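Fervidolysin (Fervidobacterium pennivorans, PDB 1R6V) degrades keratin into peptides as a calcium-binding subtilisin-like serine protease, allowing its bacterium to grow on native feathers. Local coordinates at residues 146-151 with 216-221; 388-393 with 431-436; 585-590 with 608-613. The protein carries 1 engineered substitution. All blocks are in the same frame, centred on the assembly; numbering follows the deposited sequence.

How the contacts relate
Contacts 1 and 2 belong together in the subtilisin-like catalytic domain, whereas contact 3 lies in the second beta-sandwich domain on the opposite side of the molecule. The centres of contacts 1 and 2 are about 11 Å apart and the two touch directly: Val220 CG1 packs on the backbone of Gly389, and Leu147 CD1 on Asp434 CA. Contact 1 carries the Ile217 carbonyl that binds calcium; contact 2 uses helix 380-397, near whose start sits Ser381, the presumed charge-relay serine. The centre of contact 3 is about 78 Å from that of contact 1 and 70 Å from that of contact 2, far from the calcium.

Contact 1 (146-151 with 216-221); sequences QLWEEA and GIVGVA. With CA (calcium ion), chain B.
A buried indole N-H reaches into the backbone of a calcium-binding loop: Trp148 NE1 donates to Val220 O at 2.9 Å. The loop after helix 200-209 resembles the strong calcium site of subtilisins, and the tryptophan comes to it from helix 145-150. The bond is moderately bent, with an N-H...O angle of 153°, and the donor stands above the Val220 carbonyl plane. A chi1 of -75°, with CG beside the backbone N and opposite the carbonyl carbon, sends the ring across to the loop.

At the indole's far end, Trp148 and Val218 point toward one another. Both valine methyls touch the same ring carbon, with Trp148 CH2 3.6 Å from Val218 CG1 and 3.7 Å from Val218 CG2. One residue earlier, Ile217 O binds the calcium ion at 2.3 Å, with Glu129 OE1, Asp171 OD1, Asp213 OD1, Lys211 O and Lys215 O. The indole thus packs against the chain just beyond a metal ligand, while backbone bonds from Gly219, Val220 and Ala221 to Ala210, Thr207 and Ile208 tie that chain to helix 200-209 and its end. Between the N-H bond and the valine, Trp148 CZ2 approaches Gly219 O obliquely at 3.3 Å.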
loop_
_atom_site.group_PDB
_atom_site.type_symbol
_atom_site.label_atom_id
_atom_site.label_comp_id
_atom_site.label_asym_id
_atom_site.label_seq_id
_atom_site.Cartn_x
_atom_site.Cartn_y
_atom_site.Cartn_z
ATOM N N GLN A 146 -12.713 -26.004 -26.865
ATOM C CA GLN A 146 -13.132 -25.153 -27.965
ATOM C C GLN A 146 -12.776 -23.703 -27.662
ATOM O O GLN A 146 -12.317 -22.967 -28.543
ATOM C CB GLN A 146 -14.637 -25.287 -28.187
ATOM C CG GLN A 146 -15.130 -24.619 -29.456
ATOM C CD GLN A 146 -16.594 -24.908 -29.728
ATOM O OE1 GLN A 146 -17.011 -26.069 -29.751
ATOM N NE2 GLN A 146 -17.384 -23.855 -29.936
ATOM N N LEU A 147 -12.978 -23.293 -26.413
ATOM C CA LEU A 147 -12.668 -21.925 -26.019
ATOM C C LEU A 147 -11.183 -21.640 -26.209
ATOM O O LEU A 147 -10.819 -20.565 -26.677
ATOM C CB LEU A 147 -13.075 -21.670 -24.563
ATOM C CG LEU A 147 -12.903 -20.251 -24.005
ATOM C CD1 LEU A 147 -13.947 -20.000 -22.918
ATOM C CD2 LEU A 147 -11.482 -20.074 -23.443
ATOM N N TRP A 148 -10.324 -22.594 -25.848
ATOM C CA TRP A 148 -8.887 -22.394 -26.015
ATOM C C TRP A 148 -8.498 -22.243 -27.473
ATOM O O TRP A 148 -7.457 -21.663 -27.785
ATOM C CB TRP A 148 -8.081 -23.544 -25.411
ATOM C CG TRP A 148 -8.017 -23.507 -23.928
ATOM C CD1 TRP A 148 -7.992 -22.393 -23.125
ATOM C CD2 TRP A 148 -7.908 -24.638 -23.056
ATOM N NE1 TRP A 148 -7.873 -22.772 -21.804
ATOM C CE2 TRP A 148 -7.819 -24.137 -21.735
ATOM C CE3 TRP A 148 -7.878 -26.025 -23.264
ATOM C CZ2 TRP A 148 -7.700 -24.986 -20.619
ATOM C CZ3 TRP A 148 -7.759 -26.873 -22.147
ATOM C CH2 TRP A 148 -7.672 -26.343 -20.844
ATOM N N GLU A 149 -9.327 -22.767 -28.371
ATOM C CA GLU A 149 -9.035 -22.635 -29.792
ATOM C C GLU A 149 -9.109 -21.173 -30.204
ATOM O O GLU A 149 -8.436 -20.746 -31.150
ATOM C CB GLU A 149 -10.014 -23.452 -30.632
ATOM C CG GLU A 149 -9.930 -24.945 -30.397
ATOM C CD GLU A 149 -10.620 -25.720 -31.496
ATOM O OE1 GLU A 149 -10.115 -25.680 -32.638
ATOM O OE2 GLU A 149 -11.663 -26.356 -31.229
ATOM N N GLU A 150 -9.929 -20.398 -29.501
ATOM C CA GLU A 150 -10.052 -18.974 -29.812
ATOM C C GLU A 150 -8.974 -18.165 -29.085
ATOM O O GLU A 150 -8.329 -17.292 -29.673
ATOM C CB GLU A 150 -11.448 -18.446 -29.435
ATOM C CG GLU A 150 -11.544 -16.918 -29.476
ATOM C CD GLU A 150 -12.930 -16.371 -29.186
ATOM O OE1 GLU A 150 -13.759 -17.073 -28.573
ATOM O OE2 GLU A 150 -13.188 -15.211 -29.560
ATOM N N ALA A 151 -8.778 -18.469 -27.805
ATOM C CA ALA A 151 -7.790 -17.767 -26.983
ATOM C C ALA A 151 -7.332 -18.664 -25.826
ATOM O O ALA A 151 -8.151 -19.331 -25.206
ATOM C CB ALA A 151 -8.403 -16.484 -26.434
ATOM N N GLY A 216 -0.867 -35.072 -16.525
ATOM C CA GLY A 216 -1.120 -34.217 -15.371
ATOM C C GLY A 216 -2.334 -33.316 -15.524
ATOM O O GLY A 216 -3.396 -33.774 -15.946
ATOM N N ILE A 217 -2.190 -32.039 -15.175
ATOM C CA ILE A 217 -3.299 -31.097 -15.294
ATOM C C ILE A 217 -3.021 -30.107 -16.424
ATOM O O ILE A 217 -2.092 -30.287 -17.204
ATOM C CB ILE A 217 -3.530 -30.313 -13.969
ATOM C CG1 ILE A 217 -2.319 -29.432 -13.638
ATOM C CG2 ILE A 217 -3.710 -31.300 -12.810
ATOM C CD1 ILE A 217 -2.692 -28.162 -12.849
ATOM N N VAL A 218 -3.854 -29.083 -16.540
ATOM C CA VAL A 218 -3.629 -28.068 -17.560
ATOM C C VAL A 218 -4.094 -26.766 -16.918
ATOM O O VAL A 218 -5.003 -26.772 -16.089
ATOM C CB VAL A 218 -4.412 -28.380 -18.874
ATOM C CG1 VAL A 218 -5.891 -28.538 -18.589
ATOM C CG2 VAL A 218 -4.159 -27.271 -19.919
ATOM N N GLY A 219 -3.427 -25.664 -17.248
ATOM C CA GLY A 219 -3.788 -24.384 -16.666
ATOM C C GLY A 219 -4.959 -23.721 -17.363
ATOM O O GLY A 219 -5.431 -24.199 -18.387
ATOM N N VAL A 220 -5.447 -22.643 -16.770
ATOM C CA VAL A 220 -6.543 -21.862 -17.331
ATOM C C VAL A 220 -6.091 -21.262 -18.669
ATOM O O VAL A 220 -6.874 -21.157 -19.618
ATOM C CB VAL A 220 -6.913 -20.704 -16.385
ATOM C CG1 VAL A 220 -7.895 -19.777 -17.058
ATOM C CG2 VAL A 220 -7.503 -21.264 -15.075
ATOM N N ALA A 221 -4.820 -20.875 -18.710
ATOM C CA ALA A 221 -4.192 -20.240 -19.871
ATOM C C ALA A 221 -2.956 -21.043 -20.288
ATOM O O ALA A 221 -1.820 -20.620 -20.078
ATOM C CB ALA A 221 -3.793 -18.798 -19.505
HETATM CA CA CA B . -0.531 -31.237 -18.670
#

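Contact 2 (388-393 with 431-436); sequences TGVVAV and VKLDAA
Val390 and Leu433 form the centre of this buried helix-to-helix contact in the subtilisin-like catalytic domain, the two side chains running antiparallel alongside each other. Leu433 CG lies 3.8 Å from Val390 CG2 and 4.0 Å from Val390 CG1, so both valine branches bear on the same branching carbon. Backbones come close here too: the CA atoms of Val390 and Leu433 are 5.8 Å apart. One turn along helix 380-397, Val393 meets the leucine at about a right angle, with Val393 CG1 3.9 Å from Leu433 CD2. Val431, just ahead of the second helix, adds a looser touch, its CG2 4.2 Å from Val390 CG1. All four side chains are buried and apolar.

Leu433 has CG roughly anti to its backbone N but well short of exact: a chi1 of -151° lays CG against Val390, and a chi2 of -153° then directs CD2 to Val393. It opens the first turn of helix 433-438, where Lys432 occupies the N-cap position and Lys432 O accepts from Ala436 N at 2.9 Å.

Farther out, Val431 is joined by a backbone bond to Gly341 and Leu433 by another to Ile141. Helix 380-397 is seated in turn on the central, mostly parallel sheet: Thr388 and Ala392 touch Val158 of strand 157-162, and Val391 touches Val290 of strand 290-294. Lys432 points its CB away from the contact, and its NZ is hydrogen-bonded to Ala140 O.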
loop_
_atom_site.group_PDB
_atom_site.type_symbol
_atom_site.label_atom_id
_atom_site.label_comp_id
_atom_site.label_asym_id
_atom_site.label_seq_id
_atom_site.Cartn_x
_atom_site.Cartn_y
_atom_site.Cartn_z
ATOM N N THR A 388 -6.116 -14.788 -12.519
ATOM C CA THR A 388 -4.942 -14.366 -13.281
ATOM C C THR A 388 -4.925 -15.091 -14.628
ATOM O O THR A 388 -4.588 -14.507 -15.670
ATOM C CB THR A 388 -3.641 -14.641 -12.479
ATOM O OG1 THR A 388 -3.634 -13.796 -11.321
ATOM C CG2 THR A 388 -2.400 -14.327 -13.295
ATOM N N GLY A 389 -5.313 -16.365 -14.616
ATOM C CA GLY A 389 -5.369 -17.137 -15.848
ATOM C C GLY A 389 -6.431 -16.597 -16.803
ATOM O O GLY A 389 -6.225 -16.518 -18.016
ATOM N N VAL A 390 -7.584 -16.229 -16.260
ATOM C CA VAL A 390 -8.643 -15.680 -17.088
ATOM C C VAL A 390 -8.150 -14.372 -17.713
ATOM O O VAL A 390 -8.362 -14.127 -18.894
ATOM C CB VAL A 390 -9.926 -15.425 -16.263
ATOM C CG1 VAL A 390 -10.931 -14.595 -17.078
ATOM C CG2 VAL A 390 -10.567 -16.770 -15.892
ATOM N N VAL A 391 -7.501 -13.525 -16.913
ATOM C CA VAL A 391 -6.974 -12.266 -17.448
ATOM C C VAL A 391 -5.986 -12.521 -18.593
ATOM O O VAL A 391 -5.991 -11.817 -19.613
ATOM C CB VAL A 391 -6.261 -11.431 -16.330
ATOM C CG1 VAL A 391 -5.570 -10.180 -16.935
ATOM C CG2 VAL A 391 -7.291 -10.976 -15.296
ATOM N N ALA A 392 -5.105 -13.506 -18.424
ATOM C CA ALA A 392 -4.136 -13.799 -19.472
ATOM C C ALA A 392 -4.820 -14.178 -20.787
ATOM O O ALA A 392 -4.373 -13.761 -21.857
ATOM C CB ALA A 392 -3.185 -14.918 -19.021
ATOM N N VAL A 393 -5.882 -14.975 -20.706
ATOM C CA VAL A 393 -6.625 -15.374 -21.912
ATOM C C VAL A 393 -7.284 -14.127 -22.530
ATOM O O VAL A 393 -7.224 -13.907 -23.746
ATOM C CB VAL A 393 -7.692 -16.482 -21.570
ATOM C CG1 VAL A 393 -8.523 -16.846 -22.820
ATOM C CG2 VAL A 393 -6.963 -17.749 -21.086
ATOM N N VAL A 431 -16.205 -15.713 -11.349
ATOM C CA VAL A 431 -15.600 -15.285 -12.607
ATOM C C VAL A 431 -15.961 -16.308 -13.700
ATOM O O VAL A 431 -15.936 -17.518 -13.473
ATOM C CB VAL A 431 -14.044 -15.159 -12.461
ATOM C CG1 VAL A 431 -13.416 -16.534 -12.248
ATOM C CG2 VAL A 431 -13.448 -14.470 -13.696
ATOM N N LYS A 432 -16.302 -15.812 -14.887
ATOM C CA LYS A 432 -16.673 -16.665 -16.005
ATOM C C LYS A 432 -15.853 -16.320 -17.241
ATOM O O LYS A 432 -16.071 -15.283 -17.882
ATOM C CB LYS A 432 -18.168 -16.515 -16.299
ATOM C CG LYS A 432 -19.054 -17.251 -15.300
ATOM C CD LYS A 432 -18.919 -18.740 -15.540
ATOM C CE LYS A 432 -19.963 -19.519 -14.787
ATOM N NZ LYS A 432 -19.767 -20.969 -15.042
ATOM N N LEU A 433 -14.915 -17.197 -17.567
ATOM C CA LEU A 433 -14.040 -16.991 -18.720
ATOM C C LEU A 433 -14.832 -17.008 -20.020
ATOM O O LEU A 433 -14.592 -16.192 -20.913
ATOM C CB LEU A 433 -12.966 -18.088 -18.789
ATOM C CG LEU A 433 -11.591 -17.811 -19.422
ATOM C CD1 LEU A 433 -11.032 -19.120 -19.948
ATOM C CD2 LEU A 433 -11.659 -16.776 -20.517
ATOM N N ASP A 434 -15.780 -17.930 -20.141
ATOM C CA ASP A 434 -16.524 -17.990 -21.383
ATOM C C ASP A 434 -17.328 -16.720 -21.648
ATOM O O ASP A 434 -17.274 -16.181 -22.759
ATOM C CB ASP A 434 -17.397 -19.266 -21.472
ATOM C CG ASP A 434 -18.353 -19.452 -20.293
ATOM O OD1 ASP A 434 -18.353 -18.640 -19.346
ATOM O OD2 ASP A 434 -19.121 -20.449 -20.317
ATOM N N ALA A 435 -18.045 -16.226 -20.641
ATOM C CA ALA A 435 -18.829 -15.003 -20.803
ATOM C C ALA A 435 -17.907 -13.796 -20.986
ATOM O O ALA A 435 -18.173 -12.905 -21.802
ATOM C CB ALA A 435 -19.752 -14.786 -19.592
ATOM N N ALA A 436 -16.806 -13.764 -20.240
ATOM C CA ALA A 436 -15.879 -12.638 -20.366
ATOM C C ALA A 436 -15.251 -12.579 -21.754
ATOM O O ALA A 436 -15.130 -11.504 -22.353
ATOM C CB ALA A 436 -14.778 -12.736 -19.302
#

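Contact 3 (585-590 with 608-613); sequences YGRVAY and GIQTLL
Arg587 and Gln610 converge through different first torsions. The arginine holds CG beside its backbone N (chi1 -59°) and then runs extended to NE, while the glutamine places CG between its backbone N and carbonyl carbon (chi1 61°) before extending in turn. The two side chains cross at about a right angle, and the amide end comes to the edge of the guanidinium, near its plane, with the two flat groups inclined by 67°. As modelled, Arg587 NE is 2.8 Å from Gln610 NE2, although the glutamine amide is probably turned over.

The strands concerned are not neighbours. Strand 573-577 lies between them in the antiparallel sheet of the second beta-sandwich domain, paired with both, and the side chains meet over it: Arg587 and Gln610 each touch Val575. At the start of 585-590, Tyr585 and Gly586 both face Val576 in a classic beta bulge. Arg587 NH2 is hydrogen-bonded to Leu6 O and Leu9 O, and Gln610 packs on Leu6 and Ala7, so this face of the sheet meets the start of the propeptide.

Ile609 points its CB to the opposite face from that of Gln610. There its CD1 lies 3.9 Å from Tyr590 CE1, approaching the ring obliquely, while the phenol OH of Tyr590 is hydrogen-bonded to Thr564 O.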
loop_
_atom_site.group_PDB
_atom_site.type_symbol
_atom_site.label_atom_id
_atom_site.label_comp_id
_atom_site.label_asym_id
_atom_site.label_seq_id
_atom_site.Cartn_x
_atom_site.Cartn_y
_atom_site.Cartn_z
ATOM N N TYR A 585 8.421 34.444 10.984
ATOM C CA TYR A 585 7.322 34.853 10.118
ATOM C C TYR A 585 6.758 36.209 10.540
ATOM O O TYR A 585 5.881 36.765 9.876
ATOM C CB TYR A 585 6.208 33.801 10.136
ATOM C CG TYR A 585 6.613 32.484 9.517
ATOM C CD1 TYR A 585 6.837 31.355 10.307
ATOM C CD2 TYR A 585 6.787 32.369 8.136
ATOM C CE1 TYR A 585 7.228 30.141 9.739
ATOM C CE2 TYR A 585 7.179 31.161 7.554
ATOM C CZ TYR A 585 7.395 30.053 8.358
ATOM O OH TYR A 585 7.767 28.856 7.787
ATOM N N GLY A 586 7.254 36.732 11.656
ATOM C CA GLY A 586 6.782 38.023 12.123
ATOM C C GLY A 586 6.994 38.257 13.605
ATOM O O GLY A 586 7.008 37.316 14.399
ATOM N N ARG A 587 7.170 39.523 13.972
ATOM C CA ARG A 587 7.370 39.912 15.361
ATOM C C ARG A 587 6.400 41.040 15.691
ATOM O O ARG A 587 6.135 41.896 14.848
ATOM C CB ARG A 587 8.804 40.394 15.590
ATOM C CG ARG A 587 9.883 39.378 15.273
ATOM C CD ARG A 587 11.215 39.827 15.869
ATOM N NE ARG A 587 12.307 38.903 15.581
ATOM C CZ ARG A 587 12.907 38.795 14.399
ATOM N NH1 ARG A 587 12.518 39.558 13.383
ATOM N NH2 ARG A 587 13.902 37.928 14.240
ATOM N N VAL A 588 5.864 41.036 16.906
ATOM C CA VAL A 588 4.924 42.078 17.320
ATOM C C VAL A 588 5.079 42.365 18.811
ATOM O O VAL A 588 5.434 41.482 19.589
ATOM C CB VAL A 588 3.467 41.654 17.019
ATOM C CG1 VAL A 588 3.106 40.411 17.816
ATOM C CG2 VAL A 588 2.512 42.792 17.328
ATOM N N ALA A 589 4.822 43.605 19.214
ATOM C CA ALA A 589 4.950 43.960 20.618
ATOM C C ALA A 589 4.083 43.051 21.465
ATOM O O ALA A 589 2.941 42.756 21.113
ATOM C CB ALA A 589 4.543 45.418 20.839
ATOM N N TYR A 590 4.631 42.613 22.587
ATOM C CA TYR A 590 3.911 41.758 23.508
ATOM C C TYR A 590 2.899 42.606 24.260
ATOM O O TYR A 590 3.212 43.716 24.701
ATOM C CB TYR A 590 4.875 41.139 24.514
ATOM C CG TYR A 590 4.210 40.274 25.559
ATOM C CD1 TYR A 590 4.080 38.896 25.371
ATOM C CD2 TYR A 590 3.726 40.826 26.746
ATOM C CE1 TYR A 590 3.490 38.087 26.337
ATOM C CE2 TYR A 590 3.133 40.025 27.720
ATOM C CZ TYR A 590 3.020 38.658 27.512
ATOM O OH TYR A 590 2.448 37.854 28.467
ATOM N N GLY A 608 7.269 32.162 20.141
ATOM C CA GLY A 608 8.336 32.503 21.060
ATOM C C GLY A 608 8.197 33.910 21.585
ATOM O O GLY A 608 7.305 34.666 21.198
ATOM N N ILE A 609 9.101 34.254 22.489
ATOM C CA ILE A 609 9.140 35.576 23.065
ATOM C C ILE A 609 10.605 35.990 23.102
ATOM O O ILE A 609 11.486 35.178 23.394
ATOM C CB ILE A 609 8.538 35.582 24.485
ATOM C CG1 ILE A 609 7.036 35.306 24.385
ATOM C CG2 ILE A 609 8.787 36.920 25.163
ATOM C CD1 ILE A 609 6.296 35.392 25.663
ATOM N N GLN A 610 10.860 37.239 22.744
ATOM C CA GLN A 610 12.214 37.776 22.781
ATOM C C GLN A 610 12.178 39.117 23.511
ATOM O O GLN A 610 11.160 39.806 23.520
ATOM C CB GLN A 610 12.773 37.975 21.370
ATOM C CG GLN A 610 11.990 38.940 20.494
ATOM C CD GLN A 610 12.716 39.267 19.190
ATOM O OE1 GLN A 610 13.286 40.354 19.028
ATOM N NE2 GLN A 610 12.707 38.317 18.260
ATOM N N THR A 611 13.298 39.465 24.129
ATOM C CA THR A 611 13.434 40.724 24.856
ATOM C C THR A 611 14.796 41.306 24.478
ATOM O O THR A 611 15.733 40.556 24.216
ATOM C CB THR A 611 13.374 40.492 26.378
ATOM O OG1 THR A 611 13.637 41.724 27.064
ATOM C CG2 THR A 611 14.398 39.457 26.791
ATOM N N LEU A 612 14.903 42.635 24.456
ATOM C CA LEU A 612 16.150 43.306 24.086
ATOM C C LEU A 612 17.267 43.027 25.090
ATOM O O LEU A 612 18.421 42.826 24.708
ATOM C CB LEU A 612 15.920 44.820 23.967
ATOM C CG LEU A 612 17.002 45.646 23.253
ATOM C CD1 LEU A 612 17.087 45.217 21.792
ATOM C CD2 LEU A 612 16.665 47.132 23.339
ATOM N N LEU A 613 16.919 43.013 26.372
ATOM C CA LEU A 613 17.892 42.757 27.429
ATOM C C LEU A 613 17.609 41.426 28.115
ATOM O O LEU A 613 16.459 41.019 28.250
ATOM C CB LEU A 613 17.860 43.890 28.458
ATOM C CG LEU A 613 18.173 45.292 27.918
ATOM C CD1 LEU A 613 17.964 46.322 29.015
ATOM C CD2 LEU A 613 19.611 45.339 27.403
#